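Possible thiamine biosynthesis enzyme (Candida albicans, PDB 2X7Q) is of unknown function but has the generic periplasmic binding protein fold of the SsuA/TauA family, and so probably binds a small ligand, perhaps linked to thiamine biosynthesis. Local coordinates at residues V103-N108 / E189-D194; Q117-G122 / F146-V151; S153-L158 / F174-F179. The protein carries 1 engineered substitution. All blocks are in the same frame, centred on the assembly; numbering follows the deposited sequence.

Interaction 1: V103-N108 / E189-D194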
loop_
_atom_site.group_PDB
_atom_site.type_symbol
_atom_site.label_atom_id
_atom_site.label_comp_id
_atom_site.label_asym_id
_atom_site.label_seq_id
_atom_site.Cartn_x
_atom_site.Cartn_y
_atom_site.Cartn_z
ATOM N N VAL A 103 -3.238 11.074 -11.293
ATOM C CA VAL A 103 -2.956 12.468 -10.979
ATOM C C VAL A 103 -4.196 13.315 -11.236
ATOM O O VAL A 103 -4.717 13.343 -12.352
ATOM C CB VAL A 103 -1.785 13.001 -11.819
ATOM C CG1 VAL A 103 -1.447 14.426 -11.413
ATOM C CG2 VAL A 103 -0.568 12.098 -11.662
ATOM N N SER A 104 -4.667 14.006 -10.203
ATOM C CA SER A 104 -5.909 14.765 -10.307
ATOM C C SER A 104 -5.705 16.258 -10.073
ATOM O O SER A 104 -4.741 16.672 -9.429
ATOM C CB SER A 104 -6.945 14.232 -9.315
ATOM O OG SER A 104 -7.166 12.845 -9.497
ATOM N N THR A 105 -6.626 17.057 -10.604
ATOM C CA THR A 105 -6.640 18.493 -10.363
ATOM C C THR A 105 -8.083 18.972 -10.269
ATOM O O THR A 105 -9.016 18.181 -10.411
ATOM C CB THR A 105 -5.904 19.267 -11.475
ATOM O OG1 THR A 105 -5.797 20.650 -11.113
ATOM C CG2 THR A 105 -6.648 19.148 -12.796
ATOM N N GLY A 106 -8.262 20.266 -10.025
ATOM C CA GLY A 106 -9.589 20.841 -9.909
ATOM C C GLY A 106 -10.436 20.623 -11.148
ATOM O O GLY A 106 -9.914 20.305 -12.215
ATOM N N SER A 107 -11.746 20.798 -11.006
ATOM C CA SER A 107 -12.670 20.620 -12.119
ATOM C C SER A 107 -12.487 21.708 -13.172
ATOM O O SER A 107 -12.551 21.440 -14.372
ATOM C CB SER A 107 -14.114 20.613 -11.618
ATOM O OG SER A 107 -14.443 21.829 -10.977
ATOM N N ASN A 108 -12.258 22.935 -12.713
ATOM C CA ASN A 108 -12.050 24.066 -13.610
ATOM C C ASN A 108 -10.725 24.770 -13.338
ATOM O O ASN A 108 -10.684 25.787 -12.643
ATOM C CB ASN A 108 -13.202 25.064 -13.493
ATOM C CG ASN A 108 -13.084 26.206 -14.487
ATOM O OD1 ASN A 108 -13.141 25.997 -15.698
ATOM N ND2 ASN A 108 -12.929 27.423 -13.976
ATOM N N GLU A 189 -16.136 16.201 -10.151
ATOM C CA GLU A 189 -15.637 16.997 -9.036
ATOM C C GLU A 189 -14.159 17.302 -9.238
ATOM O O GLU A 189 -13.700 18.417 -8.985
ATOM C CB GLU A 189 -15.854 16.280 -7.702
ATOM C CG GLU A 189 -15.291 17.029 -6.503
ATOM C CD GLU A 189 -15.643 16.375 -5.180
ATOM O OE1 GLU A 189 -16.649 15.639 -5.131
ATOM O OE2 GLU A 189 -14.925 16.613 -4.186
ATOM N N ILE A 190 -13.420 16.300 -9.701
ATOM C CA ILE A 190 -12.013 16.473 -10.036
ATOM C C ILE A 190 -11.758 16.085 -11.490
ATOM O O ILE A 190 -12.681 15.712 -12.216
ATOM C CB ILE A 190 -11.095 15.657 -9.110
ATOM C CG1 ILE A 190 -11.496 14.182 -9.119
ATOM C CG2 ILE A 190 -11.134 16.213 -7.696
ATOM C CD1 ILE A 190 -10.662 13.316 -8.198
ATOM N N LYS A 191 -10.500 16.173 -11.911
ATOM C CA LYS A 191 -10.148 15.967 -13.310
ATOM C C LYS A 191 -8.779 15.312 -13.459
ATOM O O LYS A 191 -7.779 15.829 -12.964
ATOM C CB LYS A 191 -10.179 17.303 -14.050
ATOM C CG LYS A 191 -9.649 17.263 -15.466
ATOM C CD LYS A 191 -9.829 18.620 -16.129
ATOM C CE LYS A 191 -9.422 19.744 -15.190
ATOM N NZ LYS A 191 -9.703 21.088 -15.756
ATOM N N GLN A 192 -8.745 14.172 -14.143
ATOM C CA GLN A 192 -7.500 13.437 -14.341
ATOM C C GLN A 192 -6.640 14.077 -15.424
ATOM O O GLN A 192 -7.138 14.446 -16.488
ATOM C CB GLN A 192 -7.784 11.978 -14.703
ATOM C CG GLN A 192 -6.540 11.174 -15.048
ATOM C CD GLN A 192 -6.859 9.754 -15.461
ATOM O OE1 GLN A 192 -6.386 9.274 -16.491
ATOM N NE2 GLN A 192 -7.664 9.072 -14.658
ATOM N N ILE A 193 -5.346 14.198 -15.147
ATOM C CA ILE A 193 -4.412 14.775 -16.103
ATOM C C ILE A 193 -3.283 13.806 -16.440
ATOM O O ILE A 193 -2.532 14.025 -17.390
ATOM C CB ILE A 193 -3.806 16.094 -15.581
ATOM C CG1 ILE A 193 -3.019 15.853 -14.290
ATOM C CG2 ILE A 193 -4.895 17.128 -15.363
ATOM C CD1 ILE A 193 -2.369 17.106 -13.734
ATOM N N ASP A 194 -3.174 12.729 -15.665
ATOM C CA ASP A 194 -2.119 11.744 -15.877
ATOM C C ASP A 194 -2.290 10.516 -14.979
ATOM O O ASP A 194 -3.022 10.552 -13.989
ATOM C CB ASP A 194 -0.752 12.386 -15.632
ATOM C CG ASP A 194 0.375 11.646 -16.321
ATOM O OD1 ASP A 194 0.100 10.662 -17.039
ATOM O OD2 ASP A 194 1.542 12.055 -16.144
HETATM O O HOH W 1 -15.420 20.565 -8.614
#
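Val103 and Thr105 meet Lys191, Ile193 and Asp194 where two antiparallel strands pair at one margin of a mixed five-stranded sheet, with a beta bulge at Ile193. Val103 is gripped twice: its N donates to Asp194 O at 2.8 Å, and its O accepts from Ile193 N at 3.0 Å. Val103 pairs with Asp194 but Ser104 with Gln192, which leaves Ile193 as the extra residue of the bulge. Beyond it, Thr105 N reaches Lys191 O at 2.9 Å and Lys191 N returns the bond to Thr105 O with a bent N-H...O angle of 134°. Ile193 CG1 touches Val103 CG1 at 3.6 Å, while its CG2 meets Thr105 CG2 at 3.7 Å, the Thr105 and Ile193 side chains crossing at about a right angle. At the exposed end a water joins Ser107 OG to Glu189 O. A bend at chi3 (44°) brings Lys191 CE against Gly106 O, and Lys191 NZ donates to Ser107 O at 3.2 Å from well above the carbonyl plane. Farther out, Ser104 OG bonds to Tyr185 OH of helix 178-186, and Thr105 OG1, anti to its own backbone N (chi1 -173°), bonds to Asp172 O.

Interaction 2: Q117-G122 / F146-V151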
loop_
_atom_site.group_PDB
_atom_site.type_symbol
_atom_site.label_atom_id
_atom_site.label_comp_id
_atom_site.label_asym_id
_atom_site.label_seq_id
_atom_site.Cartn_x
_atom_site.Cartn_y
_atom_site.Cartn_z
ATOM N N GLN A 117 3.086 20.996 -15.697
ATOM C CA GLN A 117 2.738 22.324 -15.200
ATOM C C GLN A 117 2.610 22.356 -13.681
ATOM O O GLN A 117 2.349 23.405 -13.093
ATOM C CB GLN A 117 1.430 22.804 -15.830
ATOM C CG GLN A 117 1.510 23.067 -17.321
ATOM C CD GLN A 117 0.200 23.576 -17.892
ATOM O OE1 GLN A 117 0.046 24.767 -18.161
ATOM N NE2 GLN A 117 -0.754 22.671 -18.075
ATOM N N LEU A 118 2.806 21.205 -13.046
ATOM C CA LEU A 118 2.607 21.088 -11.605
ATOM C C LEU A 118 3.719 21.748 -10.793
ATOM O O LEU A 118 4.902 21.591 -11.097
ATOM C CB LEU A 118 2.461 19.619 -11.198
ATOM C CG LEU A 118 1.331 18.846 -11.879
ATOM C CD1 LEU A 118 1.214 17.448 -11.291
ATOM C CD2 LEU A 118 0.018 19.596 -11.753
ATOM N N LYS A 119 3.326 22.491 -9.762
ATOM C CA LYS A 119 4.276 23.107 -8.845
ATOM C C LYS A 119 3.890 22.800 -7.401
ATOM O O LYS A 119 4.701 22.293 -6.628
ATOM C CB LYS A 119 4.340 24.620 -9.069
ATOM C CG LYS A 119 4.863 25.032 -10.440
ATOM C CD LYS A 119 6.215 24.393 -10.738
ATOM C CE LYS A 119 7.240 24.713 -9.664
ATOM N NZ LYS A 119 7.466 26.169 -9.510
ATOM N N ARG A 120 2.651 23.118 -7.045
ATOM C CA ARG A 120 2.136 22.824 -5.713
ATOM C C ARG A 120 1.510 21.434 -5.681
ATOM O O ARG A 120 0.504 21.178 -6.347
ATOM C CB ARG A 120 1.100 23.870 -5.298
ATOM C CG ARG A 120 1.662 25.272 -5.127
ATOM C CD ARG A 120 0.556 26.280 -4.896
ATOM N NE ARG A 120 -0.316 26.403 -6.060
ATOM C CZ ARG A 120 -1.446 27.104 -6.077
ATOM N NH1 ARG A 120 -1.857 27.746 -4.995
ATOM N NH2 ARG A 120 -2.178 27.161 -7.178
ATOM N N ILE A 121 2.108 20.541 -4.900
ATOM C CA ILE A 121 1.638 19.163 -4.814
ATOM C C ILE A 121 0.962 18.871 -3.479
ATOM O O ILE A 121 1.588 18.966 -2.424
ATOM C CB ILE A 121 2.791 18.162 -5.020
ATOM C CG1 ILE A 121 3.455 18.389 -6.380
ATOM C CG2 ILE A 121 2.283 16.734 -4.901
ATOM C CD1 ILE A 121 2.509 18.256 -7.553
ATOM N N GLY A 122 -0.316 18.509 -3.533
ATOM C CA GLY A 122 -1.058 18.161 -2.336
ATOM C C GLY A 122 -0.856 16.707 -1.960
ATOM O O GLY A 122 -0.989 15.814 -2.800
ATOM N N PHE A 146 9.387 18.065 -7.304
ATOM C CA PHE A 146 8.606 19.158 -6.731
ATOM C C PHE A 146 9.082 19.493 -5.316
ATOM O O PHE A 146 9.573 18.623 -4.598
ATOM C CB PHE A 146 7.116 18.806 -6.733
ATOM C CG PHE A 146 6.611 18.317 -8.063
ATOM C CD1 PHE A 146 6.502 16.961 -8.322
ATOM C CD2 PHE A 146 6.250 19.214 -9.056
ATOM C CE1 PHE A 146 6.039 16.507 -9.546
ATOM C CE2 PHE A 146 5.786 18.766 -10.283
ATOM C CZ PHE A 146 5.681 17.411 -10.527
ATOM N N ASP A 147 8.940 20.757 -4.924
ATOM C CA ASP A 147 9.386 21.203 -3.606
ATOM C C ASP A 147 8.294 21.939 -2.834
ATOM O O ASP A 147 8.493 22.332 -1.685
ATOM C CB ASP A 147 10.642 22.071 -3.727
ATOM C CG ASP A 147 10.482 23.200 -4.728
ATOM O OD1 ASP A 147 9.420 23.853 -4.735
ATOM O OD2 ASP A 147 11.431 23.449 -5.499
ATOM N N GLN A 148 7.140 22.123 -3.470
ATOM C CA GLN A 148 5.988 22.726 -2.809
ATOM C C GLN A 148 4.958 21.654 -2.463
ATOM O O GLN A 148 4.321 21.086 -3.351
ATOM C CB GLN A 148 5.348 23.795 -3.697
ATOM C CG GLN A 148 6.219 25.023 -3.926
ATOM C CD GLN A 148 5.470 26.150 -4.611
ATOM O OE1 GLN A 148 4.732 26.898 -3.971
ATOM N NE2 GLN A 148 5.661 26.278 -5.918
ATOM N N PHE A 149 4.795 21.384 -1.173
ATOM C CA PHE A 149 3.877 20.343 -0.728
ATOM C C PHE A 149 2.849 20.862 0.269
ATOM O O PHE A 149 3.182 21.594 1.200
ATOM C CB PHE A 149 4.647 19.168 -0.124
ATOM C CG PHE A 149 5.568 18.482 -1.097
ATOM C CD1 PHE A 149 6.930 18.730 -1.080
ATOM C CD2 PHE A 149 5.066 17.589 -2.031
ATOM C CE1 PHE A 149 7.775 18.102 -1.973
ATOM C CE2 PHE A 149 5.906 16.958 -2.928
ATOM C CZ PHE A 149 7.263 17.215 -2.900
ATOM N N GLN A 150 1.592 20.477 0.065
ATOM C CA GLN A 150 0.512 20.879 0.960
ATOM C C GLN A 150 -0.038 19.684 1.730
ATOM O O GLN A 150 -0.750 18.847 1.171
ATOM C CB GLN A 150 -0.613 21.561 0.182
ATOM C CG GLN A 150 -0.249 22.931 -0.382
ATOM C CD GLN A 150 0.696 22.849 -1.564
ATOM O OE1 GLN A 150 1.607 23.666 -1.702
ATOM N NE2 GLN A 150 0.485 21.861 -2.426
ATOM N N VAL A 151 0.320 19.590 3.008
ATOM C CA VAL A 151 -0.152 18.500 3.854
ATOM C C VAL A 151 -1.634 18.687 4.157
ATOM O O VAL A 151 -2.017 19.593 4.899
ATOM C CB VAL A 151 0.639 18.427 5.170
ATOM C CG1 VAL A 151 0.124 17.288 6.037
ATOM C CG2 VAL A 151 2.123 18.261 4.887
HETATM O O HOH W 2 7.461 22.248 -6.880
#
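Ile121 lies under the ring of Phe146 in the tightly packed half of this contact, which pairs the two parallel strands of the beta-alpha-beta unit made by strand 120-123, helix 129-141 and strand 148-151. Ile121 CG1 sits 4.0 Å from the Phe146 ring centroid, 28° off the normal, a CH-pi contact, and Ile121 CD1 stands over the middle of the same face. CG1 is placed there by lying anti to the carbonyl carbon (chi1 -58°). The ring edge is used as well: Leu118 O is in the ring plane, 3.1 Å from Phe146 CE2, and Leu118 CB touches that carbon too. Phe149 runs beside Ile121, pointing the same way, with Phe149 CD2 3.8 Å from Ile121 CB, and helix 129-141 packs on both through Ser134. Ile121 bonds through both N and O to the neighbours of Phe149, the parallel pattern: its N donates to Gln148 O at 2.8 Å, and its O accepts from Gln150 N at 2.9 Å.

The strand entrance at Lys119, Asp147 and Gln148 is the looser, solvent side; Gln150, farther along on the sheet face of Arg120, is buried. Gln148 crosses Lys119 and Arg120 obliquely; its CB touches the carbonyl, Lys119 O, at 3.4 Å, and its OE1 lies against the Arg120 CG methylene. The Arg120 guanidinium leads away to a salt bridge with Asp172. A water bridges the chains here, donating to Lys119 O at 2.8 Å and accepting from Asp147 N. Apolar contacts and two backbone bonds thus hold the buried side, while water and the Arg120-Asp172 salt bridge serve the polar one.

Interaction 3: S153-L158 / F174-F179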
loop_
_atom_site.group_PDB
_atom_site.type_symbol
_atom_site.label_atom_id
_atom_site.label_comp_id
_atom_site.label_asym_id
_atom_site.label_seq_id
_atom_site.Cartn_x
_atom_site.Cartn_y
_atom_site.Cartn_z
ATOM N N SER A 153 -3.828 15.859 4.842
ATOM C CA SER A 153 -4.307 14.797 5.728
ATOM C C SER A 153 -5.193 13.753 5.046
ATOM O O SER A 153 -4.842 12.573 5.003
ATOM C CB SER A 153 -5.026 15.388 6.945
ATOM O OG SER A 153 -5.437 14.370 7.841
ATOM N N ASN A 154 -6.338 14.181 4.519
ATOM C CA ASN A 154 -7.306 13.237 3.964
ATOM C C ASN A 154 -7.646 13.442 2.486
ATOM O O ASN A 154 -7.261 14.440 1.874
ATOM C CB ASN A 154 -8.585 13.210 4.812
ATOM C CG ASN A 154 -9.278 14.554 4.865
ATOM O OD1 ASN A 154 -9.736 15.071 3.848
ATOM N ND2 ASN A 154 -9.367 15.124 6.061
ATOM N N PHE A 155 -8.385 12.485 1.932
ATOM C CA PHE A 155 -8.724 12.471 0.512
ATOM C C PHE A 155 -9.625 13.633 0.102
ATOM O O PHE A 155 -9.440 14.219 -0.966
ATOM C CB PHE A 155 -9.378 11.136 0.141
ATOM C CG PHE A 155 -9.665 10.985 -1.327
ATOM C CD1 PHE A 155 -10.804 10.325 -1.758
ATOM C CD2 PHE A 155 -8.796 11.500 -2.274
ATOM C CE1 PHE A 155 -11.070 10.181 -3.108
ATOM C CE2 PHE A 155 -9.059 11.361 -3.624
ATOM C CZ PHE A 155 -10.198 10.700 -4.041
ATOM N N LYS A 156 -10.598 13.961 0.946
ATOM C CA LYS A 156 -11.523 15.048 0.642
ATOM C C LYS A 156 -10.803 16.393 0.586
ATOM O O LYS A 156 -11.001 17.173 -0.347
ATOM C CB LYS A 156 -12.661 15.108 1.665
ATOM C CG LYS A 156 -13.675 16.210 1.377
ATOM C CD LYS A 156 -14.756 16.285 2.444
ATOM C CE LYS A 156 -15.749 17.401 2.141
ATOM N N ASN A 157 -9.975 16.661 1.591
ATOM C CA ASN A 157 -9.189 17.887 1.627
ATOM C C ASN A 157 -8.334 18.041 0.372
ATOM O O ASN A 157 -8.126 19.150 -0.114
ATOM C CB ASN A 157 -8.307 17.926 2.880
ATOM C CG ASN A 157 -9.089 18.231 4.136
ATOM O OD1 ASN A 157 -10.272 18.558 4.077
ATOM N ND2 ASN A 157 -8.429 18.130 5.285
ATOM N N LEU A 158 -7.842 16.920 -0.145
ATOM C CA LEU A 158 -7.048 16.922 -1.368
ATOM C C LEU A 158 -7.882 17.379 -2.560
ATOM O O LEU A 158 -7.407 18.134 -3.404
ATOM C CB LEU A 158 -6.464 15.533 -1.632
ATOM C CG LEU A 158 -5.335 15.082 -0.704
ATOM C CD1 LEU A 158 -5.042 13.601 -0.885
ATOM C CD2 LEU A 158 -4.079 15.911 -0.939
ATOM N N PHE A 174 -2.795 16.375 -6.998
ATOM C CA PHE A 174 -2.463 15.361 -6.006
ATOM C C PHE A 174 -2.542 13.985 -6.657
ATOM O O PHE A 174 -3.119 13.836 -7.734
ATOM C CB PHE A 174 -3.412 15.444 -4.807
ATOM C CG PHE A 174 -4.824 15.029 -5.117
ATOM C CD1 PHE A 174 -5.738 15.945 -5.612
ATOM C CD2 PHE A 174 -5.240 13.724 -4.903
ATOM C CE1 PHE A 174 -7.039 15.567 -5.894
ATOM C CE2 PHE A 174 -6.537 13.340 -5.183
ATOM C CZ PHE A 174 -7.437 14.262 -5.680
HETATM N N MSE A 175 -1.964 12.981 -6.010
HETATM C CA MSE A 175 -1.964 11.633 -6.562
HETATM C C MSE A 175 -2.688 10.658 -5.634
HETATM O O MSE A 175 -2.459 10.647 -4.421
HETATM C CB MSE A 175 -0.533 11.162 -6.827
HETATM C CG MSE A 175 0.246 12.064 -7.759
HETATM SE SE MSE A 175 2.065 11.463 -8.065
HETATM C CE MSE A 175 1.681 9.690 -8.751
ATOM N N TRP A 176 -3.563 9.841 -6.210
ATOM C CA TRP A 176 -4.352 8.897 -5.431
ATOM C C TRP A 176 -4.685 7.677 -6.280
ATOM O O TRP A 176 -4.693 7.752 -7.509
ATOM C CB TRP A 176 -5.634 9.571 -4.938
ATOM C CG TRP A 176 -6.115 9.065 -3.614
ATOM C CD1 TRP A 176 -7.179 8.243 -3.386
ATOM C CD2 TRP A 176 -5.544 9.350 -2.328
ATOM N NE1 TRP A 176 -7.310 8.002 -2.038
ATOM C CE2 TRP A 176 -6.321 8.665 -1.371
ATOM C CE3 TRP A 176 -4.457 10.115 -1.900
ATOM C CZ2 TRP A 176 -6.037 8.727 -0.006
ATOM C CZ3 TRP A 176 -4.180 10.173 -0.545
ATOM C CH2 TRP A 176 -4.967 9.484 0.386
ATOM N N GLU A 177 -4.952 6.552 -5.625
ATOM C CA GLU A 177 -5.273 5.321 -6.337
ATOM C C GLU A 177 -6.401 5.568 -7.336
ATOM O O GLU A 177 -7.402 6.205 -7.010
ATOM C CB GLU A 177 -5.645 4.210 -5.351
ATOM C CG GLU A 177 -5.698 2.820 -5.968
ATOM C CD GLU A 177 -6.975 2.580 -6.750
ATOM O OE1 GLU A 177 -8.069 2.763 -6.174
ATOM O OE2 GLU A 177 -6.884 2.209 -7.939
ATOM N N TYR A 178 -6.226 5.067 -8.556
ATOM C CA TYR A 178 -7.151 5.351 -9.652
ATOM C C TYR A 178 -8.608 5.021 -9.344
ATOM O O TYR A 178 -9.458 5.910 -9.335
ATOM C CB TYR A 178 -6.717 4.626 -10.930
ATOM C CG TYR A 178 -7.722 4.732 -12.055
ATOM C CD1 TYR A 178 -7.915 5.932 -12.730
ATOM C CD2 TYR A 178 -8.478 3.633 -12.444
ATOM C CE1 TYR A 178 -8.833 6.036 -13.755
ATOM C CE2 TYR A 178 -9.400 3.729 -13.470
ATOM C CZ TYR A 178 -9.574 4.933 -14.121
ATOM O OH TYR A 178 -10.491 5.035 -15.145
ATOM N N PHE A 179 -8.897 3.746 -9.111
ATOM C CA PHE A 179 -10.276 3.303 -8.921
ATOM C C PHE A 179 -10.948 3.960 -7.722
ATOM O O PHE A 179 -12.173 4.010 -7.640
ATOM C CB PHE A 179 -10.353 1.779 -8.816
ATOM C CG PHE A 179 -10.052 1.070 -10.106
ATOM C CD1 PHE A 179 -11.030 0.925 -11.075
ATOM C CD2 PHE A 179 -8.791 0.553 -10.351
ATOM C CE1 PHE A 179 -10.755 0.276 -12.264
ATOM C CE2 PHE A 179 -8.509 -0.096 -11.537
ATOM C CZ PHE A 179 -9.492 -0.236 -12.495
#
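Phe155 and Leu158, in the first turn of helix 155-162, face Phe174 and Trp176 of strand 173-177, with CA atoms 8.2 Å apart for Phe155 and Trp176 and 6.7 Å for Leu158 and Phe174. Asn154 caps the helix: its OD1 accepts from Asn157 N in a nearly straight bond of 2.8 Å. The strand turns directly into helix 178-186, where Glu177 is the N-cap and its OE2 accepts from Phe179 N.

Between the segments the contact is carried by apolar and aromatic groups. Phe155 CG is anti to the backbone N (chi1 -175°), and its ring forms an offset stack with the five-membered ring of Trp176, centroids 4.1 Å apart and planes only 8° from parallel. The same Phe155 ring receives Phe174 CE2 at its edge, in plane, 3.6 Å from Phe155 CE2. Leu158 CB lies over the centre of the Phe174 ring in a CH-pi contact, 3.9 Å from the centroid, and Leu158 CD1 reaches Trp176 CZ3 at 3.6 Å. Arg159 adds a cation-pi contact to Phe155, and Tyr184 also meets its ring.

Glu177 touches His25, and its OE2 holds a glycerol, probably from the crystallisation liquor. A helix packed on a mixed sheet, with a strand leading into a capped helix, suits an alpha/beta lobe of the periplasmic binding protein fold.

How the interactions relate
All three contacts belong to one mixed five-stranded sheet, ordered 148-151, 120-123, 173-177, 100-106, 190-197. Interaction 2 joins the first two strands, interaction 1 the last two, and interaction 3 packs helix 155-162 onto the central strand. Their centres lie about 15 Å (1 and 2), 11 Å (1 and 3) and 14 Å (2 and 3) apart. Along the chain, interactions 2 and 3 follow each other inside the loop closed by interaction 1. Leu118 packs against Val103 and Ile193, Ser104 N probably bonds to Phe174 O, and Leu158 reaches Gly122. Contacts between all three pairs join them, consistent with one lobe of a binding protein.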